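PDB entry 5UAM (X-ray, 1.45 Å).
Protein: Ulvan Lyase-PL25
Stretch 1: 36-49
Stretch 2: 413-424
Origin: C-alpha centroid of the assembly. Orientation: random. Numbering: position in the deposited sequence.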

ATOM      1  N   ASN A  36      -8.914  -0.462  -9.912  1.00 14.99           N
ATOM      2  CA  ASN A  36      -7.513  -0.756  -9.609  1.00 14.03           C
ATOM      3  C   ASN A  36      -7.532  -1.903  -8.615  1.00 13.56           C
ATOM      4  O   ASN A  36      -7.879  -1.691  -7.442  1.00 14.15           O
ATOM      5  CB  ASN A  36      -6.812   0.447  -8.966  1.00 15.34           C
ATOM      6  CG  ASN A  36      -6.684   1.606  -9.869  1.00 18.57           C
ATOM      7  OD1 ASN A  36      -6.665   1.481 -11.094  1.00 21.17           O
ATOM      8  ND2 ASN A  36      -6.589   2.788  -9.274  1.00 20.03           N
ATOM      9  N   PRO A  37      -7.214  -3.139  -9.005  1.00 12.39           N
ATOM     10  CA  PRO A  37      -7.434  -4.250  -8.077  1.00 12.35           C
ATOM     11  C   PRO A  37      -6.395  -4.391  -6.989  1.00 11.36           C
ATOM     12  O   PRO A  37      -6.627  -5.157  -6.045  1.00 11.97           O
ATOM     13  CB  PRO A  37      -7.423  -5.485  -8.977  1.00 14.38           C
ATOM     14  CG  PRO A  37      -7.810  -4.982 -10.315  1.00 13.90           C
ATOM     15  CD  PRO A  37      -7.190  -3.597 -10.404  1.00 12.72           C
ATOM     16  N   LEU A  38      -5.291  -3.651  -7.102  1.00 11.59           N
ATOM     17  CA  LEU A  38      -4.130  -3.740  -6.233  1.00 10.38           C
ATOM     18  C   LEU A  38      -3.509  -2.362  -6.134  1.00 11.40           C
ATOM     19  O   LEU A  38      -3.661  -1.533  -7.035  1.00 11.41           O
ATOM     20  CB  LEU A  38      -3.059  -4.631  -6.861  1.00 11.79           C
ATOM     21  CG  LEU A  38      -3.421  -6.078  -7.167  1.00 11.06           C
ATOM     22  CD1 LEU A  38      -2.381  -6.667  -8.104  1.00 12.65           C
ATOM     23  CD2 LEU A  38      -3.522  -6.875  -5.895  1.00 12.39           C
ATOM     24  N   ALA A  39      -2.747  -2.137  -5.052  1.00 10.87           N
ATOM     25  CA  ALA A  39      -1.922  -0.938  -4.904  1.00 11.18           C
ATOM     26  C   ALA A  39      -0.880  -1.204  -3.830  1.00 12.33           C
ATOM     27  O   ALA A  39      -1.097  -2.019  -2.940  1.00 11.52           O
ATOM     28  CB  ALA A  39      -2.742   0.283  -4.500  1.00 12.00           C
ATOM     29  N   ILE A  40       0.213  -0.449  -3.872  1.00 11.44           N
ATOM     30  CA  ILE A  40       1.285  -0.638  -2.901  1.00 11.84           C
ATOM     31  C   ILE A  40       0.832  -0.257  -1.502  1.00 11.30           C
ATOM     32  O   ILE A  40       1.316  -0.839  -0.524  1.00 12.03           O
ATOM     33  CB  ILE A  40       2.528   0.129  -3.384  1.00 12.24           C
ATOM     34  CG1 ILE A  40       3.187  -0.675  -4.523  1.00 14.32           C
ATOM     35  CG2 ILE A  40       3.526   0.355  -2.255  1.00 13.06           C
ATOM     36  CD1 ILE A  40       4.199   0.074  -5.308  1.00 15.88           C
ATOM     37  N   VAL A  41      -0.106   0.687  -1.360  1.00 10.80           N
ATOM     38  CA  VAL A  41      -0.466   1.149  -0.015  1.00 11.85           C
ATOM     39  C   VAL A  41      -1.279   0.109   0.762  1.00 11.76           C
ATOM     40  O   VAL A  41      -1.139   0.014   1.991  1.00 13.25           O
ATOM     41  CB  VAL A  41      -1.145   2.520  -0.055  1.00 11.85           C
ATOM     42  CG1 VAL A  41      -2.499   2.466  -0.686  1.00 13.02           C
ATOM     43  CG2 VAL A  41      -1.218   3.097   1.378  1.00 13.60           C
ATOM     44  N   GLN A  42      -2.154  -0.656   0.104  1.00 11.21           N
ATOM     45  CA  GLN A  42      -2.901  -1.718   0.785  1.00 12.11           C
ATOM     46  C   GLN A  42      -2.023  -2.945   0.812  1.00 11.40           C
ATOM     47  O   GLN A  42      -1.991  -3.722  -0.145  1.00 12.73           O
ATOM     48  CB  GLN A  42      -4.245  -2.026   0.132  1.00 11.02           C
ATOM     49  CG  GLN A  42      -5.333  -0.996   0.395  1.00 12.45           C
ATOM     50  CD  GLN A  42      -5.395   0.129  -0.623  1.00 12.06           C
ATOM     51  OE1 GLN A  42      -4.693   0.145  -1.654  1.00 13.09           O
ATOM     52  NE2 GLN A  42      -6.266   1.081  -0.343  1.00 15.05           N
ATOM     53  N   HIS A  43      -1.315  -3.132   1.922  1.00 11.61           N
ATOM     54  CA  HIS A  43      -0.328  -4.192   1.990  1.00 11.04           C
ATOM     55  C   HIS A  43      -0.291  -4.779   3.396  1.00 12.28           C
ATOM     56  O   HIS A  43      -0.563  -4.080   4.383  1.00 12.64           O
ATOM     57  CB  HIS A  43       1.064  -3.659   1.619  1.00 13.06           C
ATOM     58  CG  HIS A  43       1.655  -2.782   2.666  1.00 12.99           C
ATOM     59  ND1 HIS A  43       2.591  -3.230   3.570  1.00 15.49           N
ATOM     60  CD2 HIS A  43       1.366  -1.510   3.024  1.00 11.47           C
ATOM     61  CE1 HIS A  43       2.888  -2.255   4.413  1.00 12.90           C
ATOM     62  NE2 HIS A  43       2.148  -1.207   4.112  1.00 15.35           N
ATOM     63  N   PRO A  44       0.072  -6.059   3.520  1.00 12.50           N
ATOM     64  CA  PRO A  44       0.309  -6.986   2.401  1.00 13.13           C
ATOM     65  C   PRO A  44      -0.937  -7.295   1.600  1.00 12.71           C
ATOM     66  O   PRO A  44      -2.031  -7.447   2.163  1.00 14.08           O
ATOM     67  CB  PRO A  44       0.760  -8.278   3.108  1.00 16.46           C
ATOM     68  CG  PRO A  44       1.089  -7.918   4.497  1.00 17.94           C
ATOM     69  CD  PRO A  44       0.278  -6.691   4.823  1.00 13.95           C
ATOM     70  N   ALA A  45      -0.782  -7.381   0.280  1.00 11.34           N
ATOM     71  CA  ALA A  45      -1.816  -7.972  -0.541  1.00 11.53           C
ATOM     72  C   ALA A  45      -1.690  -9.487  -0.599  1.00 12.39           C
ATOM     73  O   ALA A  45      -2.683 -10.177  -0.852  1.00 13.60           O
ATOM     74  CB  ALA A  45      -1.775  -7.389  -1.963  1.00 13.26           C
ATOM     75  N   GLY A  46      -0.489 -10.011  -0.382  1.00 11.43           N
ATOM     76  CA  GLY A  46      -0.271 -11.441  -0.348  1.00 13.83           C
ATOM     77  C   GLY A  46       0.812 -11.762   0.656  1.00 11.70           C
ATOM     78  O   GLY A  46       1.639 -10.914   1.011  1.00 12.10           O
ATOM     79  N   ILE A  47       0.815 -13.026   1.087  1.00 12.34           N
ATOM     80  CA  ILE A  47       1.682 -13.524   2.153  1.00 11.47           C
ATOM     81  C   ILE A  47       2.067 -14.951   1.812  1.00 12.50           C
ATOM     82  O   ILE A  47       1.207 -15.759   1.445  1.00 12.35           O
ATOM     83  CB  ILE A  47       0.970 -13.524   3.519  1.00 12.25           C
ATOM     84  CG1 ILE A  47       0.503 -12.111   3.866  1.00 12.59           C
ATOM     85  CG2 ILE A  47       1.876 -14.130   4.581  1.00 14.91           C
ATOM     86  CD1 ILE A  47      -0.284 -12.019   5.168  1.00 13.44           C
ATOM     87  N   HIS A  48       3.347 -15.273   1.953  1.00 12.26           N
ATOM     88  CA  HIS A  48       3.812 -16.646   1.801  1.00 12.27           C
ATOM     89  C   HIS A  48       4.012 -17.273   3.174  1.00 14.17           C
ATOM     90  O   HIS A  48       4.668 -16.690   4.039  1.00 15.70           O
ATOM     91  CB  HIS A  48       5.126 -16.697   1.038  1.00 13.94           C
ATOM     92  CG  HIS A  48       5.612 -18.086   0.800  1.00 15.49           C
ATOM     93  ND1 HIS A  48       5.148 -18.856  -0.244  1.00 16.23           N
ATOM     94  CD2 HIS A  48       6.466 -18.868   1.500  1.00 17.71           C
ATOM     95  CE1 HIS A  48       5.727 -20.047  -0.191  1.00 16.01           C
ATOM     96  NE2 HIS A  48       6.535 -20.076   0.854  1.00 18.19           N
ATOM     97  N   LYS A  49       3.504 -18.488   3.360  1.00 13.79           N
ATOM     98  CA  LYS A  49       3.756 -19.211   4.599  1.00 15.15           C
ATOM     99  C   LYS A  49       3.724 -20.704   4.315  1.00 14.91           C
ATOM    100  O   LYS A  49       2.778 -21.200   3.696  1.00 15.06           O
ATOM    101  CB  LYS A  49       2.714 -18.877   5.667  1.00 16.59           C
ATOM    102  CG  LYS A  49       2.944 -19.644   6.962  1.00 20.44           C
ATOM    103  CD  LYS A  49       1.982 -19.231   8.045  1.00 25.98           C
ATOM    104  CE  LYS A  49       2.414 -17.951   8.722  1.00 23.36           C
ATOM    105  NZ  LYS A  49       3.565 -18.152   9.653  1.00 22.72           N
ATOM    106  N   PHE A 413      -0.575  -1.576 -15.740  1.00 13.19           N
ATOM    107  CA  PHE A 413      -0.540  -2.464 -14.590  1.00 14.61           C
ATOM    108  C   PHE A 413      -0.790  -1.706 -13.294  1.00 13.81           C
ATOM    109  O   PHE A 413      -0.256  -0.614 -13.078  1.00 15.13           O
ATOM    110  CB  PHE A 413       0.821  -3.160 -14.431  1.00 13.58           C
ATOM    111  CG  PHE A 413       1.165  -4.161 -15.511  1.00 13.64           C
ATOM    112  CD1 PHE A 413       0.176  -4.912 -16.143  1.00 14.33           C
ATOM    113  CD2 PHE A 413       2.477  -4.403 -15.851  1.00 13.67           C
ATOM    114  CE1 PHE A 413       0.493  -5.847 -17.113  1.00 15.47           C
ATOM    115  CE2 PHE A 413       2.819  -5.313 -16.851  1.00 13.94           C
ATOM    116  CZ  PHE A 413       1.829  -6.064 -17.467  1.00 14.35           C
ATOM    117  N   ALA A 414      -1.579  -2.311 -12.429  1.00 12.89           N
ATOM    118  CA  ALA A 414      -1.594  -2.001 -11.008  1.00 11.62           C
ATOM    119  C   ALA A 414      -0.795  -3.089 -10.314  1.00 12.75           C
ATOM    120  O   ALA A 414      -0.922  -4.265 -10.677  1.00 13.57           O
ATOM    121  CB  ALA A 414      -3.035  -1.992 -10.491  1.00 14.51           C
ATOM    122  N   ILE A 415      -0.012  -2.717  -9.301  1.00 12.88           N
ATOM    123  CA  ILE A 415       0.843  -3.677  -8.606  1.00 11.77           C
ATOM    124  C   ILE A 415       0.649  -3.604  -7.104  1.00 14.11           C
ATOM    125  O   ILE A 415       0.246  -2.576  -6.544  1.00 14.74           O
ATOM    126  CB  ILE A 415       2.333  -3.514  -8.951  1.00 12.81           C
ATOM    127  CG1 ILE A 415       2.823  -2.081  -8.707  1.00 12.96           C
ATOM    128  CG2 ILE A 415       2.550  -3.920 -10.427  1.00 14.57           C
ATOM    129  CD1 ILE A 415       4.353  -1.974  -8.711  1.00 15.66           C
ATOM    130  N   SER A 416       0.928  -4.722  -6.442  1.00 11.39           N
ATOM    131  CA  SER A 416       1.032  -4.763  -4.991  1.00 10.89           C
ATOM    132  C   SER A 416       2.452  -4.427  -4.541  1.00 12.02           C
ATOM    133  O   SER A 416       3.402  -4.409  -5.324  1.00 12.70           O
ATOM    134  CB  SER A 416       0.703  -6.160  -4.463  1.00 13.22           C
ATOM    135  OG  SER A 416       1.695  -7.119  -4.812  1.00 12.11           O
ATOM    136  N   ALA A 417       2.588  -4.212  -3.241  1.00 10.96           N
ATOM    137  CA  ALA A 417       3.897  -4.287  -2.617  1.00 11.70           C
ATOM    138  C   ALA A 417       4.403  -5.725  -2.694  1.00 11.20           C
ATOM    139  O   ALA A 417       3.639  -6.671  -2.934  1.00 12.15           O
ATOM    140  CB  ALA A 417       3.813  -3.851  -1.154  1.00 14.21           C
ATOM    141  N   PHE A 418       5.702  -5.910  -2.480  1.00 11.82           N
ATOM    142  CA  PHE A 418       6.220  -7.263  -2.419  1.00 12.84           C
ATOM    143  C   PHE A 418       5.482  -8.082  -1.365  1.00 13.52           C
ATOM    144  O   PHE A 418       5.190  -7.595  -0.261  1.00 17.27           O
ATOM    145  CB  PHE A 418       7.708  -7.272  -2.117  1.00 13.08           C
ATOM    146  CG  PHE A 418       8.590  -6.903  -3.288  1.00 13.80           C
ATOM    147  CD1 PHE A 418       8.570  -7.651  -4.449  1.00 15.94           C
ATOM    148  CD2 PHE A 418       9.494  -5.844  -3.204  1.00 15.11           C
ATOM    149  CE1 PHE A 418       9.394  -7.328  -5.504  1.00 14.80           C
ATOM    150  CE2 PHE A 418      10.307  -5.519  -4.267  1.00 17.19           C
ATOM    151  CZ  PHE A 418      10.263  -6.267  -5.408  1.00 15.48           C
ATOM    152  N   ILE A 419       5.217  -9.334  -1.718  1.00 13.82           N
ATOM    153  CA  ILE A 419       4.550 -10.293  -0.847  1.00 12.14           C
ATOM    154  C   ILE A 419       5.359 -10.536   0.410  1.00 14.55           C
ATOM    155  O   ILE A 419       6.597 -10.658   0.381  1.00 15.18           O
ATOM    156  CB  ILE A 419       4.337 -11.576  -1.657  1.00 15.06           C
ATOM    157  CG1 ILE A 419       3.222 -11.277  -2.657  1.00 19.15           C
ATOM    158  CG2 ILE A 419       4.033 -12.798  -0.800  1.00 14.70           C
ATOM    159  CD1 ILE A 419       2.994 -12.344  -3.631  1.00 22.97           C
ATOM    160  N   LYS A 420       4.656 -10.603   1.543  1.00 13.63           N
ATOM    161  CA  LYS A 420       5.310 -10.849   2.816  1.00 13.85           C
ATOM    162  C   LYS A 420       5.977 -12.215   2.809  1.00 13.77           C
ATOM    163  O   LYS A 420       5.348 -13.228   2.508  1.00 14.11           O
ATOM    164  CB  LYS A 420       4.305 -10.756   3.974  1.00 15.88           C
ATOM    165  CG  LYS A 420       4.897 -11.135   5.354  1.00 17.91           C
ATOM    166  CD  LYS A 420       3.895 -11.011   6.475  1.00 23.11           C
ATOM    167  CE  LYS A 420       4.422 -11.629   7.768  1.00 30.29           C
ATOM    168  NZ  LYS A 420       5.684 -10.993   8.217  1.00 38.62           N
ATOM    169  N   ASP A 421       7.260 -12.253   3.174  1.00 14.83           N
ATOM    170  CA  ASP A 421       8.015 -13.496   3.230  1.00 14.93           C
ATOM    171  C   ASP A 421       8.045 -14.210   1.880  1.00 15.21           C
ATOM    172  O   ASP A 421       8.140 -15.442   1.812  1.00 18.15           O
ATOM    173  CB  ASP A 421       7.511 -14.404   4.343  1.00 16.37           C
ATOM    174  CG  ASP A 421       7.735 -13.801   5.713  1.00 21.05           C
ATOM    175  OD1 ASP A 421       8.790 -13.145   5.935  1.00 24.74           O
ATOM    176  OD2 ASP A 421       6.872 -13.970   6.599  1.00 22.35           O
ATOM    177  N   ALA A 422       8.017 -13.434   0.798  1.00 15.13           N
ATOM    178  CA  ALA A 422       7.984 -14.015  -0.534  1.00 16.81           C
ATOM    179  C   ALA A 422       9.174 -14.932  -0.781  1.00 14.50           C
ATOM    180  O   ALA A 422      10.290 -14.706  -0.296  1.00 18.57           O
ATOM    181  CB  ALA A 422       8.028 -12.907  -1.568  1.00 20.11           C
ATOM    182  N   ILE A 423       8.918 -15.966  -1.572  1.00 17.75           N
ATOM    183  CA  ILE A 423       9.962 -16.807  -2.154  1.00 16.45           C
ATOM    184  C   ILE A 423      10.168 -16.346  -3.595  1.00 17.21           C
ATOM    185  O   ILE A 423       9.314 -15.634  -4.158  1.00 17.47           O
ATOM    186  CB  ILE A 423       9.614 -18.302  -2.043  1.00 18.57           C
ATOM    187  CG1 ILE A 423       8.284 -18.635  -2.742  1.00 21.03           C
ATOM    188  CG2 ILE A 423       9.573 -18.703  -0.581  1.00 21.75           C
ATOM    189  CD1 ILE A 423       8.051 -20.122  -2.897  1.00 26.94           C
ATOM    190  N   PRO A 424      11.277 -16.734  -4.226  1.00 18.91           N
ATOM    191  CA  PRO A 424      11.608 -16.150  -5.537  1.00 20.28           C
ATOM    192  C   PRO A 424      10.531 -16.333  -6.587  1.00 20.03           C
ATOM    193  O   PRO A 424      10.353 -15.438  -7.426  1.00 19.91           O
ATOM    194  CB  PRO A 424      12.915 -16.854  -5.907  1.00 22.13           C
ATOM    195  CG  PRO A 424      13.559 -17.166  -4.587  1.00 25.98           C
ATOM    196  CD  PRO A 424      12.401 -17.491  -3.657  1.00 18.54           C
TER
HETATM  197  O   HOH W   1       0.134  -4.173  -1.782  1.00 12.30           O
HETATM  198  O   HOH W   2       1.897  -7.557  -0.735  1.00 14.63           O
HETATM  199  O   HOH W   3       4.711 -15.473   6.442  1.00 18.22           O

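Two backbone hydrogen bonds anchor the contact. His48 N donates to Lys420 O at 2.9 Å with an N-H...O angle of 177°, essentially linear, and Lys420 N donates to Gly46 O at 3.1 Å and 158°. Because both involve Lys420 and flank Ile47, they define a single beta bridge between Ile47 and Lys420, whose CA atoms lie 4.6 Å apart. Gly46 O also receives a CA-H...O contact from Ile419 CA (3.5 Å, 130° at the hydrogen). An ideal CB on Gly46 would lie 3.3 Å from Ile419 CG1, so the approach is tight there.

Three waters add further bridges between the stretches. Water 1 donates to Ala39 O and Gln42 O, each at 2.7 Å, and accepts from Ala417 N at 2.9 Å. Water 2 links Ala45 N to Ala417 O, and water 3 joins His48 O to Asp421 OD2. By contrast, Ile40 N and Ile415 O are 3.4 Å apart, but the poor angle excludes a hydrogen bond.

Packing completes the contact. Ile423 CG2 sits 3.9 Å from the His48 ring centroid, 23° off the normal, a CH-pi arrangement over one face. Farther along, Ile40 CD1 meets Ile415 CD1 at 4.0 Å, Ala45 CB approaches Ser416 CB at 3.7 Å, and Ala414 CB lies 3.5 Å from Leu38 O.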